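Local coordinates for FOG-3 protein (Caenorhabditis elegans, PDB 5TD6), which specifies sperm fate in the nematode germline as an RNA-binding multimer, its BTG/Tob domain being the part in this structure, at residues B[9-12]-B[13-16]; B[56-60]-B[61-65]; B[1-4]-B[5-8]; B[29-32]-B[33-36]. The protein carries 2 engineered substitutions. All coordinates share one frame; numbering follows the deposited sequence.

Contact 1. Residues B[9-12]-B[13-16]; sequences VNFV and CRYL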
loop_
_atom_site.group_PDB
_atom_site.type_symbol
_atom_site.label_atom_id
_atom_site.label_comp_id
_atom_site.label_asym_id
_atom_site.label_seq_id
_atom_site.Cartn_x
_atom_site.Cartn_y
_atom_site.Cartn_z
ATOM N N VAL B 9 3.119 7.724 -1.898
ATOM C CA VAL B 9 4.545 7.381 -1.888
ATOM C C VAL B 9 4.753 5.917 -2.241
ATOM O O VAL B 9 5.667 5.562 -2.996
ATOM C CB VAL B 9 5.184 7.656 -0.518
ATOM C CG1 VAL B 9 6.584 7.061 -0.462
ATOM C CG2 VAL B 9 5.224 9.159 -0.253
ATOM N N ASN B 10 3.892 5.064 -1.714
ATOM C CA ASN B 10 4.070 3.635 -1.953
ATOM C C ASN B 10 3.701 3.282 -3.394
ATOM O O ASN B 10 4.332 2.421 -4.009
ATOM C CB ASN B 10 3.282 2.823 -0.930
ATOM C CG ASN B 10 3.970 2.816 0.415
ATOM O OD1 ASN B 10 5.067 3.330 0.524
ATOM N ND2 ASN B 10 3.354 2.226 1.424
ATOM N N PHE B 11 2.714 3.978 -3.944
ATOM C CA PHE B 11 2.401 3.834 -5.366
ATOM C C PHE B 11 3.621 4.108 -6.251
ATOM O O PHE B 11 3.937 3.334 -7.157
ATOM C CB PHE B 11 1.262 4.778 -5.766
ATOM C CG PHE B 11 0.880 4.675 -7.231
ATOM C CD1 PHE B 11 0.012 3.689 -7.670
ATOM C CD2 PHE B 11 1.406 5.554 -8.163
ATOM C CE1 PHE B 11 -0.350 3.595 -8.993
ATOM C CE2 PHE B 11 1.046 5.458 -9.501
ATOM C CZ PHE B 11 0.178 4.474 -9.913
ATOM N N VAL B 12 4.297 5.216 -5.986
ATOM C CA VAL B 12 5.481 5.582 -6.750
ATOM C C VAL B 12 6.629 4.583 -6.542
ATOM O O VAL B 12 7.291 4.175 -7.501
ATOM C CB VAL B 12 5.960 7.003 -6.379
ATOM C CG1 VAL B 12 7.252 7.354 -7.134
ATOM C CG2 VAL B 12 4.864 8.025 -6.688
ATOM N N CYS B 13 6.864 4.195 -5.293
ATOM C CA CYS B 13 7.934 3.260 -4.963
ATOM C C CYS B 13 7.719 1.860 -5.532
ATOM O O CYS B 13 8.691 1.131 -5.721
ATOM C CB CYS B 13 8.120 3.179 -3.451
ATOM S SG CYS B 13 8.865 4.697 -2.799
ATOM N N ARG B 14 6.474 1.483 -5.826
ATOM C CA ARG B 14 6.242 0.173 -6.448
ATOM C C ARG B 14 6.821 0.099 -7.867
ATOM O O ARG B 14 6.968 -1.001 -8.419
ATOM C CB ARG B 14 4.742 -0.193 -6.448
ATOM C CG ARG B 14 4.253 -0.636 -5.027
ATOM C CD ARG B 14 2.847 -1.303 -5.032
ATOM N NE ARG B 14 1.736 -0.393 -5.371
ATOM C CZ ARG B 14 1.114 0.415 -4.502
ATOM N NH1 ARG B 14 1.489 0.468 -3.222
ATOM N NH2 ARG B 14 0.101 1.170 -4.908
ATOM N N TYR B 15 7.165 1.249 -8.456
ATOM C CA TYR B 15 7.922 1.252 -9.723
ATOM C C TYR B 15 9.427 1.047 -9.497
ATOM O O TYR B 15 10.176 0.710 -10.437
ATOM C CB TYR B 15 7.725 2.561 -10.492
ATOM C CG TYR B 15 6.370 2.727 -11.154
ATOM C CD1 TYR B 15 6.070 2.096 -12.356
ATOM C CD2 TYR B 15 5.401 3.537 -10.581
ATOM C CE1 TYR B 15 4.826 2.260 -12.965
ATOM C CE2 TYR B 15 4.159 3.708 -11.181
ATOM C CZ TYR B 15 3.876 3.066 -12.366
ATOM O OH TYR B 15 2.641 3.242 -12.952
ATOM N N LEU B 16 9.861 1.278 -8.261
ATOM C CA LEU B 16 11.273 1.270 -7.910
ATOM C C LEU B 16 11.711 -0.039 -7.270
ATOM O O LEU B 16 12.865 -0.444 -7.443
ATOM C CB LEU B 16 11.599 2.437 -6.960
ATOM C CG LEU B 16 11.130 3.813 -7.466
ATOM C CD1 LEU B 16 11.508 4.944 -6.505
ATOM C CD2 LEU B 16 11.667 4.094 -8.871
#

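Contact 2. Residues B[56-60]-B[61-65]; sequences RMINT and TTSLC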
loop_
_atom_site.group_PDB
_atom_site.type_symbol
_atom_site.label_atom_id
_atom_site.label_comp_id
_atom_site.label_asym_id
_atom_site.label_seq_id
_atom_site.Cartn_x
_atom_site.Cartn_y
_atom_site.Cartn_z
ATOM N N ARG B 56 -2.778 20.279 -5.754
ATOM C CA ARG B 56 -2.048 19.176 -5.135
ATOM C C ARG B 56 -1.540 18.157 -6.138
ATOM O O ARG B 56 -0.584 17.429 -5.856
ATOM C CB ARG B 56 -2.934 18.486 -4.090
ATOM C CG ARG B 56 -3.091 19.313 -2.812
ATOM C CD ARG B 56 -3.797 18.528 -1.697
ATOM N NE ARG B 56 -5.084 17.993 -2.129
ATOM C CZ ARG B 56 -6.253 18.537 -1.816
ATOM N NH1 ARG B 56 -6.291 19.642 -1.072
ATOM N NH2 ARG B 56 -7.379 17.979 -2.238
ATOM N N MET B 57 -2.172 18.106 -7.306
ATOM C CA MET B 57 -1.841 17.090 -8.293
ATOM C C MET B 57 -0.364 17.133 -8.662
ATOM O O MET B 57 0.252 18.198 -8.693
ATOM C CB MET B 57 -2.695 17.264 -9.553
ATOM C CG MET B 57 -2.197 18.322 -10.514
ATOM S SD MET B 57 -3.302 18.528 -11.927
ATOM C CE MET B 57 -2.115 18.638 -13.269
ATOM N N ILE B 58 0.208 15.962 -8.908
ATOM C CA ILE B 58 1.597 15.918 -9.342
ATOM C C ILE B 58 1.714 15.134 -10.634
ATOM O O ILE B 58 0.837 14.349 -10.990
ATOM C CB ILE B 58 2.540 15.302 -8.284
ATOM C CG1 ILE B 58 2.161 13.851 -7.989
ATOM C CG2 ILE B 58 2.562 16.153 -7.017
ATOM C CD1 ILE B 58 2.968 13.237 -6.871
ATOM N N ASN B 59 2.791 15.415 -11.361
ATOM C CA ASN B 59 3.076 14.844 -12.680
ATOM C C ASN B 59 4.441 14.159 -12.641
ATOM O O ASN B 59 5.443 14.790 -12.292
ATOM C CB ASN B 59 3.034 15.953 -13.734
ATOM C CG ASN B 59 3.215 15.442 -15.161
ATOM O OD1 ASN B 59 4.212 14.789 -15.498
ATOM N ND2 ASN B 59 2.243 15.754 -16.009
ATOM N N THR B 60 4.491 12.874 -12.987
ATOM C CA THR B 60 5.725 12.105 -12.824
ATOM C C THR B 60 6.880 12.636 -13.682
ATOM O O THR B 60 8.054 12.338 -13.428
ATOM C CB THR B 60 5.515 10.615 -13.153
ATOM O OG1 THR B 60 5.058 10.474 -14.503
ATOM C CG2 THR B 60 4.500 9.984 -12.188
ATOM N N THR B 61 6.549 13.433 -14.687
ATOM C CA THR B 61 7.573 14.010 -15.543
ATOM C C THR B 61 7.925 15.440 -15.132
ATOM O O THR B 61 9.098 15.763 -14.925
ATOM C CB THR B 61 7.126 14.017 -17.013
ATOM O OG1 THR B 61 7.022 12.668 -17.489
ATOM C CG2 THR B 61 8.130 14.783 -17.863
ATOM N N THR B 62 6.907 16.288 -14.998
ATOM C CA THR B 62 7.145 17.718 -14.840
ATOM C C THR B 62 7.170 18.235 -13.399
ATOM O O THR B 62 7.571 19.375 -13.165
ATOM C CB THR B 62 6.098 18.524 -15.620
ATOM O OG1 THR B 62 4.816 18.412 -14.990
ATOM C CG2 THR B 62 6.014 18.014 -17.051
ATOM N N SER B 63 6.740 17.426 -12.433
ATOM C CA SER B 63 6.852 17.835 -11.031
ATOM C C SER B 63 8.253 17.549 -10.532
ATOM O O SER B 63 8.748 16.426 -10.648
ATOM C CB SER B 63 5.830 17.124 -10.149
ATOM O OG SER B 63 4.518 17.591 -10.390
ATOM N N LEU B 64 8.895 18.563 -9.967
ATOM C CA LEU B 64 10.290 18.429 -9.561
ATOM C C LEU B 64 10.469 17.634 -8.282
ATOM O O LEU B 64 11.591 17.287 -7.926
ATOM C CB LEU B 64 10.934 19.805 -9.410
ATOM C CG LEU B 64 11.232 20.432 -10.773
ATOM C CD1 LEU B 64 11.410 21.937 -10.654
ATOM C CD2 LEU B 64 12.465 19.782 -11.373
ATOM N N CYS B 65 9.372 17.307 -7.601
ATOM C CA CYS B 65 9.515 16.606 -6.343
ATOM C C CYS B 65 10.183 15.241 -6.523
ATOM O O CYS B 65 10.890 14.775 -5.640
ATOM C CB CYS B 65 8.152 16.442 -5.652
ATOM S SG CYS B 65 6.893 15.525 -6.573
#

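Contact 3. Residues B[1-4]-B[5-8]; sequences MYTE and VREL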
loop_
_atom_site.group_PDB
_atom_site.type_symbol
_atom_site.label_atom_id
_atom_site.label_comp_id
_atom_site.label_asym_id
_atom_site.label_seq_id
_atom_site.Cartn_x
_atom_site.Cartn_y
_atom_site.Cartn_z
ATOM N N MET B 1 -4.538 12.718 6.104
ATOM C CA MET B 1 -3.384 13.325 5.441
ATOM C C MET B 1 -2.238 12.335 5.240
ATOM O O MET B 1 -1.777 12.094 4.129
ATOM C CB MET B 1 -2.885 14.522 6.251
ATOM C CG MET B 1 -1.563 15.058 5.776
ATOM S SD MET B 1 -1.681 15.637 4.075
ATOM C CE MET B 1 -0.009 15.963 3.787
ATOM N N TYR B 2 -1.762 11.771 6.345
ATOM C CA TYR B 2 -0.554 10.950 6.292
ATOM C C TYR B 2 -0.808 9.615 5.602
ATOM O O TYR B 2 0.055 9.109 4.869
ATOM C CB TYR B 2 0.002 10.755 7.710
ATOM C CG TYR B 2 0.455 12.076 8.280
ATOM C CD1 TYR B 2 1.648 12.655 7.872
ATOM C CD2 TYR B 2 -0.334 12.773 9.184
ATOM C CE1 TYR B 2 2.057 13.882 8.371
ATOM C CE2 TYR B 2 0.068 13.996 9.687
ATOM C CZ TYR B 2 1.262 14.543 9.275
ATOM O OH TYR B 2 1.656 15.753 9.776
ATOM N N THR B 3 -1.991 9.059 5.841
ATOM C CA THR B 3 -2.461 7.870 5.114
ATOM C C THR B 3 -2.357 8.092 3.601
ATOM O O THR B 3 -1.763 7.280 2.878
ATOM C CB THR B 3 -3.924 7.552 5.465
ATOM O OG1 THR B 3 -4.049 7.353 6.875
ATOM C CG2 THR B 3 -4.446 6.312 4.713
ATOM N N GLU B 4 -2.934 9.197 3.125
ATOM C CA GLU B 4 -2.970 9.456 1.686
ATOM C C GLU B 4 -1.563 9.637 1.119
ATOM O O GLU B 4 -1.237 9.101 0.058
ATOM C CB GLU B 4 -3.833 10.686 1.376
ATOM C CG GLU B 4 -5.319 10.498 1.628
ATOM C CD GLU B 4 -5.731 10.798 3.087
ATOM O OE1 GLU B 4 -4.860 11.005 3.970
ATOM O OE2 GLU B 4 -6.941 10.814 3.343
ATOM N N VAL B 5 -0.725 10.383 1.830
ATOM C CA VAL B 5 0.660 10.583 1.407
ATOM C C VAL B 5 1.385 9.251 1.357
ATOM O O VAL B 5 2.130 8.978 0.438
ATOM C CB VAL B 5 1.434 11.530 2.359
ATOM C CG1 VAL B 5 2.897 11.476 2.060
ATOM C CG2 VAL B 5 0.910 12.973 2.249
ATOM N N ARG B 6 1.157 8.415 2.361
ATOM C CA ARG B 6 1.827 7.125 2.381
ATOM C C ARG B 6 1.386 6.277 1.198
ATOM O O ARG B 6 2.215 5.594 0.591
ATOM C CB ARG B 6 1.555 6.367 3.686
ATOM C CG ARG B 6 2.259 5.009 3.740
ATOM C CD ARG B 6 1.893 4.235 5.005
ATOM N NE ARG B 6 0.488 3.841 5.011
ATOM C CZ ARG B 6 -0.406 4.266 5.902
ATOM N NH1 ARG B 6 -0.046 5.108 6.866
ATOM N NH2 ARG B 6 -1.665 3.851 5.830
ATOM N N GLU B 7 0.086 6.304 0.877
ATOM C CA GLU B 7 -0.398 5.542 -0.273
ATOM C C GLU B 7 0.201 6.076 -1.587
ATOM O O GLU B 7 0.532 5.291 -2.481
ATOM C CB GLU B 7 -1.924 5.559 -0.339
ATOM C CG GLU B 7 -2.608 4.746 0.790
ATOM C CD GLU B 7 -2.182 3.306 0.788
ATOM O OE1 GLU B 7 -2.083 2.723 -0.309
ATOM O OE2 GLU B 7 -1.932 2.755 1.876
ATOM N N LEU B 8 0.325 7.396 -1.703
ATOM C CA LEU B 8 0.934 8.011 -2.898
ATOM C C LEU B 8 2.400 7.596 -3.008
ATOM O O LEU B 8 2.878 7.177 -4.081
ATOM C CB LEU B 8 0.828 9.537 -2.854
ATOM C CG LEU B 8 0.781 10.275 -4.209
ATOM C CD1 LEU B 8 0.442 11.762 -4.081
ATOM C CD2 LEU B 8 2.040 10.121 -4.983
HETATM O O HOH W 1 -3.972 4.779 7.914
#

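Contact 4. Residues B[29-32]-B[33-36]; sequences GAEL and GNYL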
loop_
_atom_site.group_PDB
_atom_site.type_symbol
_atom_site.label_atom_id
_atom_site.label_comp_id
_atom_site.label_asym_id
_atom_site.label_seq_id
_atom_site.Cartn_x
_atom_site.Cartn_y
_atom_site.Cartn_z
ATOM N N GLY B 29 11.465 7.516 -0.454
ATOM C CA GLY B 29 10.064 7.552 -0.081
ATOM C C GLY B 29 9.828 8.479 1.099
ATOM O O GLY B 29 8.803 9.164 1.187
ATOM N N ALA B 30 10.782 8.500 2.022
ATOM C CA ALA B 30 10.666 9.362 3.192
ATOM C C ALA B 30 10.719 10.825 2.767
ATOM O O ALA B 30 9.905 11.634 3.200
ATOM C CB ALA B 30 11.757 9.054 4.192
ATOM N N GLU B 31 11.664 11.148 1.893
ATOM C CA GLU B 31 11.809 12.508 1.379
ATOM C C GLU B 31 10.603 12.966 0.563
ATOM O O GLU B 31 10.143 14.101 0.695
ATOM C CB GLU B 31 13.069 12.620 0.529
ATOM C CG GLU B 31 14.325 12.684 1.351
ATOM C CD GLU B 31 14.348 13.910 2.248
ATOM O OE1 GLU B 31 14.138 15.032 1.738
ATOM O OE2 GLU B 31 14.556 13.747 3.465
ATOM N N LEU B 32 10.100 12.082 -0.289
ATOM C CA LEU B 32 8.929 12.406 -1.087
ATOM C C LEU B 32 7.732 12.651 -0.174
ATOM O O LEU B 32 6.937 13.571 -0.392
ATOM C CB LEU B 32 8.634 11.282 -2.078
ATOM C CG LEU B 32 7.404 11.478 -2.951
ATOM C CD1 LEU B 32 7.596 12.701 -3.839
ATOM C CD2 LEU B 32 7.192 10.235 -3.791
ATOM N N GLY B 33 7.624 11.825 0.859
ATOM C CA GLY B 33 6.539 11.919 1.802
ATOM C C GLY B 33 6.569 13.269 2.489
ATOM O O GLY B 33 5.549 13.934 2.623
ATOM N N ASN B 34 7.752 13.686 2.922
ATOM C CA ASN B 34 7.879 14.984 3.569
ATOM C C ASN B 34 7.501 16.134 2.634
ATOM O O ASN B 34 6.733 17.007 3.029
ATOM C CB ASN B 34 9.297 15.176 4.109
ATOM C CG ASN B 34 9.631 14.188 5.212
ATOM O OD1 ASN B 34 8.733 13.597 5.820
ATOM N ND2 ASN B 34 10.924 13.998 5.475
ATOM N N TYR B 35 8.021 16.130 1.403
ATOM C CA TYR B 35 7.651 17.159 0.430
ATOM C C TYR B 35 6.147 17.218 0.250
ATOM O O TYR B 35 5.560 18.294 0.169
ATOM C CB TYR B 35 8.292 16.927 -0.948
ATOM C CG TYR B 35 7.639 17.762 -2.053
ATOM C CD1 TYR B 35 8.079 19.057 -2.329
ATOM C CD2 TYR B 35 6.577 17.260 -2.812
ATOM C CE1 TYR B 35 7.488 19.826 -3.322
ATOM C CE2 TYR B 35 5.970 18.028 -3.804
ATOM C CZ TYR B 35 6.437 19.308 -4.058
ATOM O OH TYR B 35 5.845 20.066 -5.047
ATOM N N LEU B 36 5.532 16.052 0.141
ATOM C CA LEU B 36 4.109 15.991 -0.161
ATOM C C LEU B 36 3.292 16.549 0.992
ATOM O O LEU B 36 2.286 17.236 0.776
ATOM C CB LEU B 36 3.674 14.555 -0.459
ATOM C CG LEU B 36 4.153 13.988 -1.797
ATOM C CD1 LEU B 36 3.632 12.575 -1.982
ATOM C CD2 LEU B 36 3.746 14.892 -2.989
HETATM O O HOH W 2 7.968 10.966 5.105
#

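Contact 1. Residues B[9-12]-B[13-16]
Cys13 gives its N-H to Val9 O, an i to i+4 bond of 2.9 Å from N to O. The thiol turns back along the helix, because SG sits beside its own backbone N (chi1 -71°). There Cys13 SG packs on Val9 CG1 at 4.0 Å. Cys13 and Leu16 both pack on Phe28 of helix 22-41.

Arg14 N is bonded to Asn10 O at 3.0 Å and more weakly to Phe11 O. Its side chain bends at chi3 (-68°) and folds back over the helix. One face of the guanidinium covers Asn10 O and Phe11 CA. Arg14 NH1 rests 3.7 Å from Asn10 CB. Arg14 NH2 comes to the edge of the Phe11 ring, 3.7 Å from Phe11 CD1. Guanidinium and ring planes are nearly perpendicular, 86° apart, and this is not a stack over the ring face. Arg14 also packs on Ile110 of the second subunit, and the like-charged Arg14 of that subunit is close.

Tyr15 N is bonded to Val12 O at 3.1 Å, three residues back. Its ring lies beside that of Phe11, pointing the same way. The edge of Tyr15 is turned toward the face of Phe11 in an offset edge-to-face pair, with centroids 5.8 Å apart. Both rings touch Met88.

Leu16 brings CG to 3.9 Å from Val12 O. Its N bonds to Cys13 O. Such a passage from i+4 to i+3 bonds is typical of the C-terminal turn of a helix, here on the way from helix 2-13 to helix 22-41 of the BTG/Tob fold.

Contact 2. Residues B[56-60]-B[61-65]
Asn59 reaches across the turn to Thr61, Thr62 and Ser63. Its side chain starts with CG anti to the backbone N (chi1 -176°). Asn59 CB lies 3.3 Å from Thr62 OG1 and is also near Ser63 OG. CG is flanked by the same Thr62 OG1. At the tip, OD1 takes two backbone N-H groups. Thr61 N comes at 2.8 Å from Asn59 OD1 and lies in the carbonyl plane. Thr62 N is at 3.1 Å from Asn59 OD1, and it stands above that plane. Asn59 ND2 has a looser approach, 3.8 Å from Thr62 OG1. The bond from Thr61 N is that of an Asx turn.

The Asn59 backbone is held as well. Asn59 N points its hydrogen almost straight (169°) at Ser63 OG, 2.9 Å away. In return Ser63 N gives its N-H to Asn59 O, also at 2.9 Å. Ser63 OG takes the place of a backbone acceptor for Asn59 N, and lies 3.7 Å from Ile58 CB. An alanine at Asn59 removes OD1, and the N-H groups of Thr61 and Thr62 would probably lose their shared acceptor, with the turn freer to shift.

Thr60 OG1 and Thr61 OG1 bond away from the turn, to Pro85 O and Met88 N and to Asn87 N respectively. The bonds across the turn are between neutral groups, so its shape probably depends little on ionisation.

Contact 3. Residues B[1-4]-B[5-8]
Thr3 and Arg6 meet one helical turn apart, with Thr3 CG2 at 3.9 Å from Arg6 NH2. The Arg6 chain leaves extended, CG anti to the backbone N, and then bends at chi3 (67°). This swings the guanidinium back so that one face covers Thr3 CA. A water joins the two residues. It accepts from Arg6 NH2 at 3.2 Å, at the guanidinium edge, and donates to Thr3 OG1 at 2.8 Å.

Glu4 has CG beside its backbone N and is bent at chi2 (87°). The carboxylate returns toward the chain start, and Glu4 OE1 takes Met1 N at 2.8 Å on its syn side. OE2 bonds Gly95 N. Met1 has a second conformer, so its close approach to Val5 CG2 is doubtful.

Arg6 also lies close to the like-charged Arg6 of the second subunit. Four backbone bonds, from Val5, Arg6, Glu7 and Leu8 to the carbonyls four residues earlier, run through the contact. Asp118 bonds Thr3 OG1 through OD1, and its OD2 accepts from the terminal amine of Met1 and from Tyr2 N, the first helical N-H. Acidic side chains at the positive end of a helix are typical of a helix N terminus, here the start of helix 2-13.

Contact 4. Residues B[29-32]-B[33-36]
Leu32 CG is anti to the backbone N (chi1 178°) and Leu36 CG is anti to the carbonyl carbon (chi1 -72°), and these settings put Leu36 CD1 4.0 Å from Leu32 CG. This is an i to i+4 pair on an alpha-helix, helix 22-41 of the BTG/Tob domain.

The Leu36 torsion also sets Leu36 CG tightly against Leu32 O, at 3.1 Å. That carbonyl oxygen, Leu32 O, accepts the N-H of Leu36 at 2.9 Å from N to O. Leu36 continues into the core, on Val5, Leu8 and Val9 of helix 2-13, while Leu32 turns to Cys65 and Ser69 of helix 65-71. An alanine at Leu36 has no CG or CD1, and a gap would probably open between Leu32 and helix 2-13.

Gly33 N bonds Gly29 O, and Tyr35 N bonds Glu31 O, in the same i to i+4 pattern. Val9 of helix 2-13 packs directly on Gly33 CA. The Tyr35 ring meets His39 one turn on.

On another side Glu31 and Asn34 pass without a bond, Glu31 OE2 staying 4.2 Å from Asn34 ND2. The amide of Asn34 instead folds back over Ala30, with Asn34 CG 3.3 Å from Ala30 O. Ala30 O accepts from Asn34 N and from a water at 2.8 Å. The same water gives its other hydrogen to Asn34 OD1, 2.8 Å from its oxygen.

From the N terminus the order is contact 3, contact 1, contact 4 and contact 2. All four are local and in series; none nests in or crosses another, and none closes a long loop. Contacts 3 and 1 adjoin along helix 2-13 and both touch the second subunit. Contact 4, on helix 22-41, packs against both: Val5 and Leu8 of contact 3 and Val9 of contact 1 meet Gly33 or Leu36. Contact 2 rounds the turn from strand 58-59 to helix 65-71. Its Ile58 reaches Leu8 and Leu36, and its Cys65 lies on Leu32 and Tyr35. Contacts 1 and 2 do not touch. Together they tie the two N-terminal helices to the sheet edge.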